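PDB 6NQ4: HAD superfamily hydrolase from Brucella suis biovar 1, which probably acts as a phosphatase of the haloacid dehalogenase-like family and binds a sodium ion in this crystal. Local coordinates for residues A[238-252]-A[259-273]. Sequence-based numbering, arbitrary orientation. Where two conformers were deposited one is given.
With NA (sodium ion), chain H.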
ATOM      1  N   LYS A 238       7.521  -7.743 -18.170  1.00 22.64           N
ATOM      2  CA  LYS A 238       6.813  -6.574 -17.664  1.00 23.23           C
ATOM      3  C   LYS A 238       5.793  -6.035 -18.651  1.00 23.82           C
ATOM      4  O   LYS A 238       4.772  -5.473 -18.233  1.00 23.83           O
ATOM      5  CB  LYS A 238       7.813  -5.517 -17.243  1.00 26.00           C
ATOM      6  CG  LYS A 238       8.503  -5.960 -15.994  1.00 27.04           C
ATOM      7  CD  LYS A 238       9.482  -4.962 -15.565  1.00 30.49           C
ATOM      8  CE  LYS A 238      10.133  -5.422 -14.294  1.00 30.74           C
ATOM      9  NZ  LYS A 238      11.030  -4.382 -13.778  1.00 32.19           N
ATOM     10  N   SER A 239       6.020  -6.228 -19.954  1.00 23.12           N
ATOM     11  CA  SER A 239       5.034  -5.791 -20.934  1.00 23.52           C
ATOM     12  C   SER A 239       3.714  -6.532 -20.795  1.00 24.34           C
ATOM     13  O   SER A 239       2.701  -6.067 -21.334  1.00 26.18           O
ATOM     14  CB  SER A 239       5.580  -5.987 -22.346  1.00 24.63           C
ATOM     15  OG  SER A 239       5.792  -7.364 -22.601  1.00 27.33           O
ATOM     16  N   ARG A 240       3.695  -7.649 -20.067  1.00 24.07           N
ATOM     17  CA  ARG A 240       2.502  -8.469 -19.878  1.00 23.97           C
ATOM     18  C   ARG A 240       1.806  -8.250 -18.533  1.00 22.36           C
ATOM     19  O   ARG A 240       0.892  -9.017 -18.192  1.00 21.66           O
ATOM     20  CB  ARG A 240       2.849  -9.949 -20.058  1.00 27.47           C
ATOM     21  CG  ARG A 240       3.524 -10.272 -21.396  1.00 31.35           C
ATOM     22  CD  ARG A 240       2.577 -10.056 -22.574  1.00 34.88           C
ATOM     23  NE  ARG A 240       1.366 -10.861 -22.446  1.00 37.99           N
ATOM     24  CZ  ARG A 240       0.381 -10.894 -23.339  1.00 40.48           C
ATOM     25  NH1 ARG A 240       0.457 -10.167 -24.448  1.00 41.49           N
ATOM     26  NH2 ARG A 240      -0.684 -11.658 -23.124  1.00 40.59           N
ATOM     27  N   ILE A 241       2.194  -7.225 -17.771  1.00 20.77           N
ATOM     28  CA  ILE A 241       1.609  -6.954 -16.461  1.00 19.24           C
ATOM     29  C   ILE A 241       0.997  -5.559 -16.478  1.00 19.50           C
ATOM     30  O   ILE A 241       1.663  -4.590 -16.860  1.00 22.46           O
ATOM     31  CB  ILE A 241       2.650  -7.072 -15.334  1.00 19.78           C
ATOM     32  CG1 ILE A 241       3.316  -8.456 -15.355  1.00 21.11           C
ATOM     33  CG2 ILE A 241       1.991  -6.811 -13.987  1.00 21.96           C
ATOM     34  CD1 ILE A 241       4.518  -8.572 -14.421  1.00 22.74           C
ATOM     35  N   LEU A 242      -0.267  -5.459 -16.063  1.00 18.84           N
ATOM     36  CA  LEU A 242      -0.972  -4.187 -15.952  1.00 19.28           C
ATOM     37  C   LEU A 242      -1.098  -3.774 -14.489  1.00 19.86           C
ATOM     38  O   LEU A 242      -1.653  -4.523 -13.677  1.00 21.04           O
ATOM     39  CB  LEU A 242      -2.370  -4.318 -16.557  1.00 20.24           C
ATOM     40  CG  LEU A 242      -3.237  -3.052 -16.535  1.00 22.15           C
ATOM     41  CD1 LEU A 242      -2.619  -1.937 -17.386  1.00 22.78           C
ATOM     42  CD2 LEU A 242      -4.655  -3.398 -16.974  1.00 23.48           C
ATOM     43  N   GLY A 243      -0.626  -2.572 -14.160  1.00 19.47           N
ATOM     44  CA  GLY A 243      -0.879  -1.991 -12.841  1.00 19.84           C
ATOM     45  C   GLY A 243      -2.170  -1.186 -12.854  1.00 21.32           C
ATOM     46  O   GLY A 243      -2.459  -0.479 -13.814  1.00 26.31           O
ATOM     47  N   ILE A 244      -2.956  -1.312 -11.784  1.00 19.52           N
ATOM     48  CA  ILE A 244      -4.213  -0.573 -11.635  1.00 18.47           C
ATOM     49  C   ILE A 244      -4.214   0.137 -10.285  1.00 18.36           C
ATOM     50  O   ILE A 244      -3.960  -0.494  -9.258  1.00 18.77           O
ATOM     51  CB  ILE A 244      -5.429  -1.519 -11.704  1.00 19.02           C
ATOM     52  CG1 ILE A 244      -5.409  -2.364 -12.980  1.00 20.11           C
ATOM     53  CG2 ILE A 244      -6.738  -0.719 -11.565  1.00 19.60           C
ATOM     54  CD1 ILE A 244      -6.519  -3.377 -13.059  1.00 22.46           C
ATOM     55  N   GLY A 245      -4.553   1.424 -10.265  1.00 17.84           N
ATOM     56  CA  GLY A 245      -4.680   2.097  -8.975  1.00 18.01           C
ATOM     57  C   GLY A 245      -5.200   3.509  -9.117  1.00 19.20           C
ATOM     58  O   GLY A 245      -5.307   4.048 -10.225  1.00 20.43           O
ATOM     59  N   ASP A 246      -5.529   4.098  -7.965  1.00 19.67           N
ATOM     60  CA  ASP A 246      -6.037   5.465  -7.920  1.00 20.20           C
ATOM     61  C   ASP A 246      -5.068   6.459  -7.294  1.00 21.08           C
ATOM     62  O   ASP A 246      -5.417   7.632  -7.140  1.00 23.75           O
ATOM     63  CB  ASP A 246      -7.440   5.559  -7.292  1.00 22.16           C
ATOM     64  CG  ASP A 246      -7.425   5.611  -5.760  1.00 23.14           C
ATOM     65  OD1 ASP A 246      -6.526   5.039  -5.133  1.00 24.26           O
ATOM     66  OD2 ASP A 246      -8.353   6.194  -5.169  1.00 23.33           O
ATOM     67  N   GLY A 247      -3.851   6.035  -6.930  1.00 21.87           N
ATOM     68  CA  GLY A 247      -2.862   6.942  -6.394  1.00 22.27           C
ATOM     69  C   GLY A 247      -1.812   7.300  -7.427  1.00 22.17           C
ATOM     70  O   GLY A 247      -1.119   6.427  -7.943  1.00 22.65           O
ATOM     71  N   VAL A 248      -1.680   8.594  -7.711  1.00 22.75           N
ATOM     72  CA  VAL A 248      -0.680   9.001  -8.695  1.00 22.77           C
ATOM     73  C   VAL A 248       0.728   8.760  -8.164  1.00 22.68           C
ATOM     74  O   VAL A 248       1.589   8.212  -8.867  1.00 23.88           O
ATOM     75  CB  VAL A 248      -0.896  10.460  -9.134  1.00 25.02           C
ATOM     76  CG1 VAL A 248       0.237  10.922 -10.068  1.00 26.32           C
ATOM     77  CG2 VAL A 248      -2.266  10.632  -9.812  1.00 27.19           C
ATOM     78  N   LEU A 249       0.983   9.147  -6.918  1.00 24.25           N
ATOM     79  CA  LEU A 249       2.329   9.045  -6.357  1.00 26.16           C
ATOM     80  C   LEU A 249       2.646   7.673  -5.771  1.00 24.48           C
ATOM     81  O   LEU A 249       3.782   7.462  -5.330  1.00 25.03           O
ATOM     82  CB  LEU A 249       2.562  10.117  -5.287  1.00 30.76           C
ATOM     83  CG  LEU A 249       2.567  11.572  -5.747  1.00 35.13           C
ATOM     84  CD1 LEU A 249       3.255  12.446  -4.714  1.00 37.81           C
ATOM     85  CD2 LEU A 249       3.249  11.703  -7.089  1.00 36.13           C
ATOM     86  N   THR A 250       1.676   6.750  -5.751  1.00 22.48           N
ATOM     87  CA  THR A 250       1.917   5.375  -5.314  1.00 20.74           C
ATOM     88  C   THR A 250       1.730   4.427  -6.490  1.00 19.78           C
ATOM     89  O   THR A 250       2.717   3.910  -7.014  1.00 21.02           O
ATOM     90  CB  THR A 250       1.012   4.985  -4.135  1.00 20.43           C
ATOM     91  OG1 THR A 250      -0.356   5.293  -4.455  1.00 21.96           O
ATOM     92  CG2 THR A 250       1.396   5.736  -2.851  1.00 20.49           C
ATOM     93  N   ASP A 251       0.491   4.209  -6.945  1.00 19.14           N
ATOM     94  CA  ASP A 251       0.213   3.211  -7.979  1.00 19.92           C
ATOM     95  C   ASP A 251       0.762   3.614  -9.340  1.00 20.59           C
ATOM     96  O   ASP A 251       1.341   2.782 -10.054  1.00 21.20           O
ATOM     97  CB  ASP A 251      -1.294   3.014  -8.107  1.00 19.32           C
ATOM     98  CG  ASP A 251      -1.932   2.646  -6.801  1.00 21.00           C
ATOM     99  OD1 ASP A 251      -1.636   1.541  -6.316  1.00 22.63           O
ATOM    100  OD2 ASP A 251      -2.699   3.462  -6.250  1.00 21.24           O
ATOM    101  N   VAL A 252       0.542   4.862  -9.755  1.00 21.63           N
ATOM    102  CA  VAL A 252       0.970   5.260 -11.097  1.00 21.21           C
ATOM    103  C   VAL A 252       2.488   5.364 -11.164  1.00 22.78           C
ATOM    104  O   VAL A 252       3.137   4.767 -12.034  1.00 23.96           O
ATOM    105  CB  VAL A 252       0.278   6.561 -11.550  1.00 23.02           C
ATOM    106  CG1 VAL A 252       0.796   6.988 -12.923  1.00 23.84           C
ATOM    107  CG2 VAL A 252      -1.246   6.387 -11.562  1.00 25.42           C
ATOM    108  N   GLY A 259       8.370  -0.250 -14.785  1.00 22.24           N
ATOM    109  CA  GLY A 259       8.271  -0.605 -16.185  1.00 23.57           C
ATOM    110  C   GLY A 259       6.957  -1.221 -16.613  1.00 24.81           C
ATOM    111  O   GLY A 259       6.927  -1.910 -17.639  1.00 27.77           O
ATOM    112  N   LEU A 260       5.868  -0.990 -15.878  1.00 24.71           N
ATOM    113  CA  LEU A 260       4.562  -1.552 -16.199  1.00 22.91           C
ATOM    114  C   LEU A 260       3.636  -0.495 -16.784  1.00 24.86           C
ATOM    115  O   LEU A 260       3.662   0.673 -16.376  1.00 27.59           O
ATOM    116  CB  LEU A 260       3.869  -2.105 -14.947  1.00 22.49           C
ATOM    117  CG  LEU A 260       4.719  -3.002 -14.046  1.00 22.61           C
ATOM    118  CD1 LEU A 260       3.875  -3.470 -12.859  1.00 25.48           C
ATOM    119  CD2 LEU A 260       5.313  -4.190 -14.803  1.00 23.36           C
ATOM    120  N   ASP A 261       2.793  -0.931 -17.720  1.00 25.17           N
ATOM    121  CA  ASP A 261       1.636  -0.143 -18.127  1.00 26.36           C
ATOM    122  C   ASP A 261       0.715   0.062 -16.929  1.00 25.15           C
ATOM    123  O   ASP A 261       0.639  -0.776 -16.021  1.00 24.18           O
ATOM    124  CB  ASP A 261       0.852  -0.885 -19.210  1.00 28.15           C
ATOM    125  CG  ASP A 261       1.604  -0.995 -20.540  1.00 31.11           C
ATOM    126  OD1 ASP A 261       2.675  -0.358 -20.733  1.00 34.17           O
ATOM    127  OD2 ASP A 261       1.104  -1.735 -21.415  1.00 31.02           O
ATOM    128  N   VAL A 262      -0.008   1.177 -16.931  1.00 24.46           N
ATOM    129  CA  VAL A 262      -0.866   1.483 -15.804  0.55 25.41           C
ATOM    130  C   VAL A 262      -2.243   1.898 -16.282  1.00 24.51           C
ATOM    131  O   VAL A 262      -2.416   2.557 -17.315  1.00 25.71           O
ATOM    132  CB  VAL A 262      -0.252   2.462 -14.772  0.55 27.84           C
ATOM    133  CG1 VAL A 262      -0.314   3.886 -15.259  0.55 28.70           C
ATOM    134  CG2 VAL A 262      -0.951   2.322 -13.411  0.55 27.38           C
ATOM    135  N   LEU A 263      -3.234   1.439 -15.532  1.00 23.96           N
ATOM    136  CA  LEU A 263      -4.621   1.853 -15.667  1.00 23.24           C
ATOM    137  C   LEU A 263      -4.954   2.689 -14.435  1.00 22.58           C
ATOM    138  O   LEU A 263      -4.950   2.175 -13.308  1.00 22.39           O
ATOM    139  CB  LEU A 263      -5.542   0.638 -15.752  1.00 23.56           C
ATOM    140  CG  LEU A 263      -7.040   0.925 -15.658  1.00 25.40           C
ATOM    141  CD1 LEU A 263      -7.490   1.810 -16.802  1.00 27.45           C
ATOM    142  CD2 LEU A 263      -7.840  -0.355 -15.653  1.00 25.93           C
ATOM    143  N   TYR A 264      -5.232   3.975 -14.648  1.00 22.54           N
ATOM    144  CA  TYR A 264      -5.529   4.910 -13.570  1.00 24.43           C
ATOM    145  C   TYR A 264      -7.034   4.948 -13.332  1.00 24.13           C
ATOM    146  O   TYR A 264      -7.818   5.087 -14.276  1.00 26.57           O
ATOM    147  CB  TYR A 264      -5.021   6.300 -13.968  1.00 26.47           C
ATOM    148  CG  TYR A 264      -5.261   7.442 -12.992  1.00 27.47           C
ATOM    149  CD1 TYR A 264      -4.870   7.350 -11.661  1.00 27.53           C
ATOM    150  CD2 TYR A 264      -5.829   8.636 -13.426  1.00 27.81           C
ATOM    151  CE1 TYR A 264      -5.067   8.407 -10.782  1.00 27.67           C
ATOM    152  CE2 TYR A 264      -6.023   9.688 -12.560  1.00 28.40           C
ATOM    153  CZ  TYR A 264      -5.639   9.577 -11.244  1.00 29.00           C
ATOM    154  OH  TYR A 264      -5.837  10.652 -10.397  1.00 30.83           O
ATOM    155  N   ILE A 265      -7.434   4.817 -12.069  1.00 22.97           N
ATOM    156  CA  ILE A 265      -8.838   4.884 -11.681  1.00 22.85           C
ATOM    157  C   ILE A 265      -9.119   6.344 -11.340  1.00 23.90           C
ATOM    158  O   ILE A 265      -8.888   6.801 -10.217  1.00 23.03           O
ATOM    159  CB  ILE A 265      -9.149   3.932 -10.525  1.00 22.96           C
ATOM    160  CG1 ILE A 265      -8.741   2.504 -10.906  1.00 24.01           C
ATOM    161  CG2 ILE A 265     -10.648   3.974 -10.171  1.00 23.52           C
ATOM    162  CD1 ILE A 265      -9.394   2.001 -12.198  1.00 25.25           C
ATOM    163  N   SER A 266      -9.630   7.078 -12.329  1.00 25.62           N
ATOM    164  CA  SER A 266      -9.678   8.533 -12.262  1.00 26.58           C
ATOM    165  C   SER A 266     -10.753   9.056 -11.319  1.00 26.12           C
ATOM    166  O   SER A 266     -10.628  10.190 -10.837  1.00 27.31           O
ATOM    167  CB  SER A 266      -9.873   9.108 -13.666  1.00 28.78           C
ATOM    168  OG  SER A 266     -11.078   8.644 -14.252  1.00 32.49           O
ATOM    169  N   GLY A 267     -11.793   8.270 -11.045  1.00 25.19           N
ATOM    170  CA  GLY A 267     -12.843   8.635 -10.119  1.00 24.15           C
ATOM    171  C   GLY A 267     -12.586   8.265  -8.673  1.00 22.48           C
ATOM    172  O   GLY A 267     -13.452   8.486  -7.816  1.00 22.85           O
ATOM    173  N   GLY A 268     -11.411   7.720  -8.360  1.00 22.21           N
ATOM    174  CA  GLY A 268     -11.096   7.390  -6.990  1.00 22.09           C
ATOM    175  C   GLY A 268     -10.899   8.616  -6.118  1.00 22.56           C
ATOM    176  O   GLY A 268     -10.816   9.752  -6.587  1.00 22.62           O
ATOM    177  N   VAL A 269     -10.815   8.363  -4.809  1.00 20.31           N
ATOM    178  CA  VAL A 269     -10.536   9.433  -3.859  1.00 19.94           C
ATOM    179  C   VAL A 269      -9.125   9.967  -4.054  1.00 19.64           C
ATOM    180  O   VAL A 269      -8.857  11.149  -3.797  1.00 22.08           O
ATOM    181  CB  VAL A 269     -10.764   8.939  -2.416  1.00 18.69           C
ATOM    182  CG1 VAL A 269     -10.369  10.003  -1.406  1.00 20.40           C
ATOM    183  CG2 VAL A 269     -12.211   8.507  -2.221  1.00 19.59           C
ATOM    184  N   HIS A 270      -8.197   9.124  -4.504  1.00 21.31           N
ATOM    185  CA  HIS A 270      -6.787   9.508  -4.564  1.00 20.99           C
ATOM    186  C   HIS A 270      -6.258   9.871  -3.181  1.00 21.36           C
ATOM    187  O   HIS A 270      -5.451  10.793  -3.043  1.00 22.11           O
ATOM    188  CB  HIS A 270      -6.513  10.629  -5.577  1.00 22.42           C
ATOM    189  CG  HIS A 270      -7.328  10.532  -6.824  1.00 23.99           C
ATOM    190  ND1 HIS A 270      -7.275   9.447  -7.672  1.00 25.22           N
ATOM    191  CD2 HIS A 270      -8.211  11.398  -7.374  1.00 25.19           C
ATOM    192  CE1 HIS A 270      -8.101   9.642  -8.686  1.00 25.59           C
ATOM    193  NE2 HIS A 270      -8.677  10.822  -8.531  1.00 26.43           N
ATOM    194  N   ALA A 271      -6.702   9.117  -2.156  1.00 20.28           N
ATOM    195  CA  ALA A 271      -6.337   9.434  -0.777  1.00 21.40           C
ATOM    196  C   ALA A 271      -4.825   9.470  -0.585  1.00 22.00           C
ATOM    197  O   ALA A 271      -4.309  10.293   0.178  1.00 22.66           O
ATOM    198  CB  ALA A 271      -6.992   8.443   0.188  1.00 19.81           C
ATOM    199  N   ALA A 272      -4.091   8.574  -1.255  1.00 22.00           N
ATOM    200  CA  ALA A 272      -2.644   8.550  -1.094  1.00 24.33           C
ATOM    201  C   ALA A 272      -1.964   9.807  -1.620  1.00 27.86           C
ATOM    202  O   ALA A 272      -0.805  10.063  -1.267  1.00 31.98           O
ATOM    203  CB  ALA A 272      -2.048   7.318  -1.793  1.00 22.94           C
ATOM    204  N   ASP A 273      -2.653  10.599  -2.445  1.00 28.02           N
ATOM    205  CA  ASP A 273      -2.103  11.816  -3.036  1.00 29.94           C
ATOM    206  C   ASP A 273      -2.415  13.071  -2.225  1.00 31.38           C
ATOM    207  O   ASP A 273      -2.008  14.165  -2.634  1.00 31.86           O
ATOM    208  CB  ASP A 273      -2.662  12.014  -4.451  1.00 30.94           C
ATOM    209  CG  ASP A 273      -2.172  10.973  -5.437  1.00 32.18           C
ATOM    210  OD1 ASP A 273      -1.014  10.511  -5.307  1.00 34.07           O
ATOM    211  OD2 ASP A 273      -2.945  10.634  -6.360  1.00 31.82           O
TER
HETATM  212 NA    NA H 306      -5.797   3.496  -3.421  1.00 20.09          NA
HETATM  213  O   HOH W   1       2.900  -3.552 -18.841  1.00 25.65           O
HETATM  214  O   HOH W   2       2.553  -3.616 -22.630  1.00 32.48           O
HETATM  215  O   HOH W   3      -8.075   6.420  -2.562  1.00 19.00           O
HETATM  216  O   HOH W   4      -4.806   6.782  -3.463  1.00 23.23           O
HETATM  217  O   HOH W   5      -3.491   4.337  -3.850  1.00 21.38           O
HETATM  218  O   HOH W   6      -6.183   4.729  -1.309  1.00 23.53           O
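D273 reaches the first turn of helix 248-258 with both carboxylate oxygens. OD2 accepts from V248 N at 2.8 Å and OD1 from L249 N at 2.9 Å, each through its syn lone pair, so two amides at the helix start are satisfied and the two bonds fix the rotation of the carboxylate. D246 is gripped by H270 twice. The ring nitrogen H270 ND1 gives its proton to D246 O at 2.7 Å, in the planes of both ring and carbonyl, while H270 N meets D246 OD2 at 3.0 Å from above the carboxylate plane. The other oxygen, D246 OD1, binds the sodium ion at 2.4 Å, alongside D42 and W44; water 3 links D246 OD2 to A271 N, and water 4 links D246 OD1 to A272 N. A metal-bound aspartate just past a strand end is consistent with the HAD active site.

Between the parallel strands G243 N donates to D261 O and G243 O accepts from L263 N (2.7 Å); G245 N then donates to L263 O, and G245 O accepts from I265 N. At the far end water 1 accepts from D261 N and lies within hydrogen-bonding distance of K238 O and I241 O. V248 CG2 and V252 CG2 pack obliquely against the Y264 ring, V252 CG2 lying 3.8 Å from Y264 CD1. Helix 248-258 makes the beta-alpha-beta crossover; strand 241-245 lies between 38-41 and 261-265, and 261-265 is followed in the sheet by 298-300.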